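Local structure of endo-1,4-beta-xylanase (Pseudoalteromonas haloplanktis, 1H12) at residues Y148-L153 with D210-N215; Q119-W124 with L176-N181. The protein hydrolyses internal beta-1,4 linkages of xylan as a cold-adapted family 8 glycoside hydrolase, and may also cleave beta-1,4-glucans such as cellulose. All coordinates share one frame; numbering follows the deposited sequence. Where two conformers were deposited one is given.

Interaction 1 (Y148-L153 with D210-N215); sequences YFAFAL and DYFANN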
loop_
_atom_site.group_PDB
_atom_site.type_symbol
_atom_site.label_atom_id
_atom_site.label_comp_id
_atom_site.label_asym_id
_atom_site.label_seq_id
_atom_site.Cartn_x
_atom_site.Cartn_y
_atom_site.Cartn_z
ATOM N N TYR A 148 5.634 4.990 0.408
ATOM C CA TYR A 148 5.909 4.037 1.473
ATOM C C TYR A 148 7.368 4.083 1.905
ATOM O O TYR A 148 7.658 3.911 3.091
ATOM C CB TYR A 148 5.479 2.623 1.102
ATOM C CG TYR A 148 4.046 2.272 1.412
ATOM C CD1 TYR A 148 3.716 1.734 2.641
ATOM C CD2 TYR A 148 3.032 2.462 0.488
ATOM C CE1 TYR A 148 2.445 1.322 2.917
ATOM C CE2 TYR A 148 1.723 2.091 0.783
ATOM C CZ TYR A 148 1.445 1.504 2.009
ATOM O OH TYR A 148 0.175 1.068 2.323
ATOM N N PHE A 149 8.329 4.293 0.974
ATOM C CA PHE A 149 9.697 4.401 1.397
ATOM C C PHE A 149 9.868 5.555 2.375
ATOM O O PHE A 149 10.532 5.428 3.410
ATOM C CB PHE A 149 10.676 4.642 0.225
ATOM C CG PHE A 149 10.968 3.469 -0.699
ATOM C CD1 PHE A 149 11.279 2.206 -0.207
ATOM C CD2 PHE A 149 11.047 3.653 -2.062
ATOM C CE1 PHE A 149 11.635 1.189 -1.047
ATOM C CE2 PHE A 149 11.411 2.625 -2.910
ATOM C CZ PHE A 149 11.701 1.381 -2.389
ATOM N N ALA A 150 9.298 6.730 2.025
ATOM C CA ALA A 150 9.423 7.886 2.922
ATOM C C ALA A 150 8.814 7.604 4.277
ATOM O O ALA A 150 9.394 7.918 5.322
ATOM C CB ALA A 150 8.764 9.089 2.290
ATOM N N PHE A 151 7.617 7.031 4.264
ATOM C CA PHE A 151 6.927 6.655 5.491
ATOM C C PHE A 151 7.800 5.715 6.340
ATOM O O PHE A 151 7.995 5.920 7.544
ATOM C CB PHE A 151 5.590 6.009 5.150
ATOM C CG PHE A 151 4.823 5.553 6.350
ATOM C CD1 PHE A 151 4.161 6.453 7.195
ATOM C CD2 PHE A 151 4.740 4.210 6.661
ATOM C CE1 PHE A 151 3.500 6.053 8.308
ATOM C CE2 PHE A 151 4.056 3.773 7.765
ATOM C CZ PHE A 151 3.435 4.701 8.609
ATOM N N ALA A 152 8.278 4.643 5.728
ATOM C CA ALA A 152 9.047 3.672 6.449
ATOM C C ALA A 152 10.337 4.238 7.016
ATOM O O ALA A 152 10.713 3.951 8.164
ATOM C CB ALA A 152 9.326 2.478 5.528
ATOM N N LEU A 153 11.033 5.072 6.242
ATOM C CA LEU A 153 12.278 5.698 6.663
ATOM C C LEU A 153 12.079 6.663 7.836
ATOM O O LEU A 153 12.900 6.715 8.767
ATOM C CB LEU A 153 12.953 6.372 5.482
ATOM C CG LEU A 153 13.553 5.413 4.454
ATOM C CD1 LEU A 153 13.761 6.142 3.134
ATOM C CD2 LEU A 153 14.859 4.797 4.939
ATOM N N ASP A 210 -0.252 13.559 6.653
ATOM C CA ASP A 210 -0.261 14.221 7.945
ATOM C C ASP A 210 0.940 13.850 8.782
ATOM O O ASP A 210 1.507 14.702 9.468
ATOM C CB ASP A 210 -1.544 13.824 8.691
ATOM C CG ASP A 210 -2.779 14.504 8.174
ATOM O OD1 ASP A 210 -2.736 15.756 8.129
ATOM O OD2 ASP A 210 -3.766 13.858 7.830
ATOM N N TYR A 211 1.364 12.576 8.728
ATOM C CA TYR A 211 2.580 12.149 9.415
ATOM C C TYR A 211 3.810 12.857 8.799
ATOM O O TYR A 211 4.677 13.347 9.540
ATOM C CB TYR A 211 2.679 10.615 9.268
ATOM C CG TYR A 211 3.918 10.001 9.845
ATOM C CD1 TYR A 211 4.116 9.876 11.197
ATOM C CD2 TYR A 211 4.914 9.514 9.007
ATOM C CE1 TYR A 211 5.285 9.309 11.706
ATOM C CE2 TYR A 211 6.036 8.889 9.505
ATOM C CZ TYR A 211 6.257 8.837 10.854
ATOM O OH TYR A 211 7.449 8.303 11.301
ATOM N N PHE A 212 3.883 12.949 7.482
ATOM C CA PHE A 212 4.995 13.653 6.866
ATOM C C PHE A 212 5.050 15.102 7.389
ATOM O O PHE A 212 6.110 15.606 7.746
ATOM C CB PHE A 212 4.867 13.686 5.370
ATOM C CG PHE A 212 4.883 12.334 4.645
ATOM C CD1 PHE A 212 5.372 11.212 5.224
ATOM C CD2 PHE A 212 4.459 12.254 3.345
ATOM C CE1 PHE A 212 5.418 10.007 4.539
ATOM C CE2 PHE A 212 4.477 11.068 2.647
ATOM C CZ PHE A 212 4.960 9.929 3.245
ATOM N N ALA A 213 3.906 15.765 7.427
ATOM C CA ALA A 213 3.843 17.157 7.878
ATOM C C ALA A 213 4.427 17.334 9.273
ATOM O O ALA A 213 5.082 18.331 9.548
ATOM C CB ALA A 213 2.396 17.651 7.862
ATOM N N ASN A 214 4.169 16.375 10.153
ATOM C CA ASN A 214 4.651 16.439 11.517
ATOM C C ASN A 214 6.105 16.033 11.694
ATOM O O ASN A 214 6.638 16.100 12.794
ATOM C CB ASN A 214 3.771 15.606 12.423
ATOM C CG ASN A 214 2.409 16.204 12.627
ATOM O OD1 ASN A 214 2.194 17.420 12.349
ATOM N ND2 ASN A 214 1.486 15.395 13.087
ATOM N N ASN A 215 6.742 15.578 10.619
ATOM C CA ASN A 215 8.106 15.058 10.671
ATOM C C ASN A 215 9.085 15.791 9.797
ATOM O O ASN A 215 10.235 15.376 9.705
ATOM C CB ASN A 215 8.101 13.547 10.418
ATOM C CG ASN A 215 7.627 12.789 11.619
ATOM O OD1 ASN A 215 8.463 12.428 12.473
ATOM N ND2 ASN A 215 6.318 12.570 11.773
#
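Phe151 turns its ring edge toward the face of Tyr211 in an offset edge-to-face pair. The ring centroids lie 5.2 Å apart and the planes meet at 63°. CD1 of Phe151 comes closest, 3.6 Å from CD2 of Tyr211, and CE1 follows along the same CD2-CE2 side. Both residues hold CG anti to the backbone N (chi1 178° in Phe151), which carries the two rings into the gap between their helices.

Phe212 adds van der Waals contacts with the end of its ring. CE1 of Phe212 lies 3.7 Å from the backbone N of Phe151 and 4.0 Å from CB of Phe151, while CZ of Phe212 lies 4.0 Å from CB of Ala150. The CA of Phe151 sits at the rim of the Phe212 ring, in its plane. The segment axes of 148-153 and 210-215 cross at 50° within the (alpha/alpha)6 barrel of family 8. Replacing Phe151 by alanine would remove the ring; Tyr211 would probably lose this edge-to-face partner, and a gap is likely to open between the helices.

No hydrogen bond crosses the contact. Asn215 ND2 donates to Tyr211 O at 2.9 Å. Outside the segments, Tyr211 OH bonds to Tyr400 O.

Interaction 2 (Q119-W124 with L176-N181); sequences QGVYAW and LNTIKN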
loop_
_atom_site.group_PDB
_atom_site.type_symbol
_atom_site.label_atom_id
_atom_site.label_comp_id
_atom_site.label_asym_id
_atom_site.label_seq_id
_atom_site.Cartn_x
_atom_site.Cartn_y
_atom_site.Cartn_z
ATOM N N GLN A 119 15.163 11.742 -12.288
ATOM C CA GLN A 119 16.243 11.941 -11.313
ATOM C C GLN A 119 15.800 11.658 -9.909
ATOM O O GLN A 119 14.897 12.314 -9.392
ATOM C CB GLN A 119 16.782 13.367 -11.419
ATOM C CG GLN A 119 17.517 13.599 -12.743
ATOM C CD GLN A 119 17.954 15.023 -12.966
ATOM O OE1 GLN A 119 17.584 15.900 -12.215
ATOM N NE2 GLN A 119 18.737 15.248 -14.029
ATOM N N GLY A 120 16.446 10.685 -9.276
ATOM C CA GLY A 120 16.145 10.329 -7.915
ATOM C C GLY A 120 14.871 9.578 -7.660
ATOM O O GLY A 120 14.587 9.269 -6.512
ATOM N N VAL A 121 14.077 9.287 -8.695
ATOM C CA VAL A 121 12.909 8.424 -8.509
ATOM C C VAL A 121 13.354 6.962 -8.588
ATOM O O VAL A 121 14.463 6.679 -9.043
ATOM C CB VAL A 121 11.744 8.733 -9.477
ATOM C CG1 VAL A 121 11.488 10.254 -9.526
ATOM C CG2 VAL A 121 11.937 8.181 -10.861
ATOM N N TYR A 122 12.491 6.067 -8.164
ATOM C CA TYR A 122 12.847 4.663 -8.012
ATOM C C TYR A 122 12.211 3.831 -9.107
ATOM O O TYR A 122 10.977 3.772 -9.251
ATOM C CB TYR A 122 12.453 4.202 -6.577
ATOM C CG TYR A 122 13.413 4.736 -5.531
ATOM C CD1 TYR A 122 13.536 6.071 -5.279
ATOM C CD2 TYR A 122 14.278 3.868 -4.884
ATOM C CE1 TYR A 122 14.521 6.548 -4.422
ATOM C CE2 TYR A 122 15.229 4.313 -4.010
ATOM C CZ TYR A 122 15.391 5.670 -3.793
ATOM O OH TYR A 122 16.412 6.099 -2.997
ATOM N N ALA A 123 13.060 3.204 -9.895
ATOM C CA ALA A 123 12.640 2.383 -11.041
ATOM C C ALA A 123 11.729 1.257 -10.574
ATOM O O ALA A 123 12.106 0.457 -9.725
ATOM C CB ALA A 123 13.888 1.801 -11.666
ATOM N N TRP A 124 10.541 1.186 -11.158
ATOM C CA TRP A 124 9.516 0.312 -10.614
ATOM C C TRP A 124 9.762 -1.156 -10.837
ATOM O O TRP A 124 9.246 -1.970 -10.090
ATOM C CB TRP A 124 8.118 0.710 -11.052
ATOM C CG TRP A 124 7.683 0.178 -12.380
ATOM C CD1 TRP A 124 7.890 0.715 -13.609
ATOM C CD2 TRP A 124 6.894 -1.013 -12.599
ATOM N NE1 TRP A 124 7.255 -0.045 -14.559
ATOM C CE2 TRP A 124 6.634 -1.105 -13.950
ATOM C CE3 TRP A 124 6.367 -1.981 -11.759
ATOM C CZ2 TRP A 124 5.840 -2.123 -14.498
ATOM C CZ3 TRP A 124 5.618 -2.981 -12.264
ATOM C CH2 TRP A 124 5.337 -3.045 -13.639
ATOM N N LEU A 176 10.981 12.554 0.453
ATOM C CA LEU A 176 9.851 13.504 0.423
ATOM C C LEU A 176 10.092 14.596 -0.623
ATOM O O LEU A 176 9.169 14.985 -1.337
ATOM C CB LEU A 176 9.633 14.123 1.795
ATOM C CG LEU A 176 9.104 13.200 2.866
ATOM C CD1 LEU A 176 8.957 14.002 4.174
ATOM C CD2 LEU A 176 7.759 12.605 2.499
ATOM N N ASN A 177 11.334 15.085 -0.674
ATOM C CA ASN A 177 11.596 16.133 -1.699
ATOM C C ASN A 177 11.455 15.591 -3.096
ATOM O O ASN A 177 10.942 16.279 -3.976
ATOM C CB ASN A 177 13.008 16.676 -1.463
ATOM C CG ASN A 177 13.074 17.609 -0.259
ATOM O OD1 ASN A 177 12.093 18.010 0.279
ATOM N ND2 ASN A 177 14.285 17.834 0.208
ATOM N N THR A 178 11.891 14.334 -3.311
ATOM C CA THR A 178 11.675 13.695 -4.592
ATOM C C THR A 178 10.196 13.582 -4.929
ATOM O O THR A 178 9.778 13.832 -6.060
ATOM C CB THR A 178 12.386 12.348 -4.625
ATOM O OG1 THR A 178 13.803 12.604 -4.610
ATOM C CG2 THR A 178 12.011 11.511 -5.839
ATOM N N ILE A 179 9.386 13.165 -3.965
ATOM C CA ILE A 179 7.946 13.064 -4.212
ATOM C C ILE A 179 7.407 14.433 -4.631
ATOM O O ILE A 179 6.687 14.558 -5.626
ATOM C CB ILE A 179 7.219 12.498 -2.987
ATOM C CG1 ILE A 179 7.638 11.066 -2.718
ATOM C CG2 ILE A 179 5.713 12.575 -3.231
ATOM C CD1 ILE A 179 7.233 10.557 -1.323
ATOM N N LYS A 180 7.713 15.459 -3.839
ATOM C CA LYS A 180 7.232 16.782 -4.128
ATOM C C LYS A 180 7.676 17.291 -5.494
ATOM O O LYS A 180 6.874 17.877 -6.229
ATOM C CB LYS A 180 7.699 17.726 -3.004
ATOM C CG LYS A 180 7.282 19.160 -3.191
ATOM C CD LYS A 180 7.657 19.968 -1.909
ATOM C CE LYS A 180 7.263 21.367 -1.949
ATOM N NZ LYS A 180 7.948 21.853 -0.649
ATOM N N ASN A 181 8.940 17.088 -5.824
ATOM C CA ASN A 181 9.503 17.677 -7.026
ATOM C C ASN A 181 9.276 16.881 -8.289
ATOM O O ASN A 181 9.338 17.473 -9.384
ATOM C CB ASN A 181 11.006 17.856 -6.845
ATOM C CG ASN A 181 11.355 18.877 -5.837
ATOM O OD1 ASN A 181 10.639 19.797 -5.607
ATOM N ND2 ASN A 181 12.570 18.710 -5.253
HETATM O O HOH W 1 14.717 13.678 -6.978
HETATM O O HOH W 2 15.558 10.517 -4.315
#
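Thr178 meets the 119-124 segment at Gly120 and Val121. Its CB points from helix 168-182 toward this turn, and there the side chain splits into an apolar and a polar branch. The methyl CG2, anti to the backbone N, packs against the peptide of Gly120. CG2 of Thr178 lies 3.5 Å from Gly120 O and 3.9 Å from Gly120 C. CG2 of Thr178 also touches CG1 of Val121, at 3.9 Å, and these two side chains cross obliquely.

The hydroxyl OG1 is anti to the carbonyl carbon (chi1 -68°). This sets it beside the backbone N, where it can reach back one helical turn and bond to Thr174 O. Thr178 OG1 makes no direct hydrogen bond to the turn, since Gly120 O is 3.9 Å away. Two waters fill in. One lies 2.8 Å from Thr178 OG1 and donates to Gln119 O. The second lies 2.7 Å from Thr178 OG1 and donates to Gly120 O.

Gly120 has a positive phi of 74°, a conformation that glycine adopts readily. A CB there would point at the helix and come close to OG1. The segment leads into strand 123-128 of the five-stranded antiparallel sheet, so the contact joins the approach to that sheet to a helix. Two successive carbonyls are thus tied to one hydroxyl through water, while the methyl makes the direct van der Waals touch.

Interactions 1 and 2 lie 14 Å apart between centres and are joined by direct packing. Leu176 of 176-181 is the main link: its CD2 lies 3.4 Å from CD2 of Phe212 and 3.7 Å from CB of Ala150. A second link runs between the first segments, where CE2 of Phe149 comes within 3.7 Å of CD2 of Tyr122. Helices 143-160 and 168-182 follow each other in the chain, and the segments of the two interactions alternate along it. Neither contact includes a residue of the xylose pocket, formed by Gln327, Gly341, Glu342, Tyr378 and Asn382. Interaction 1 joins two helices; interaction 2 joins the loop leading into strand 123-128 to helix 168-182.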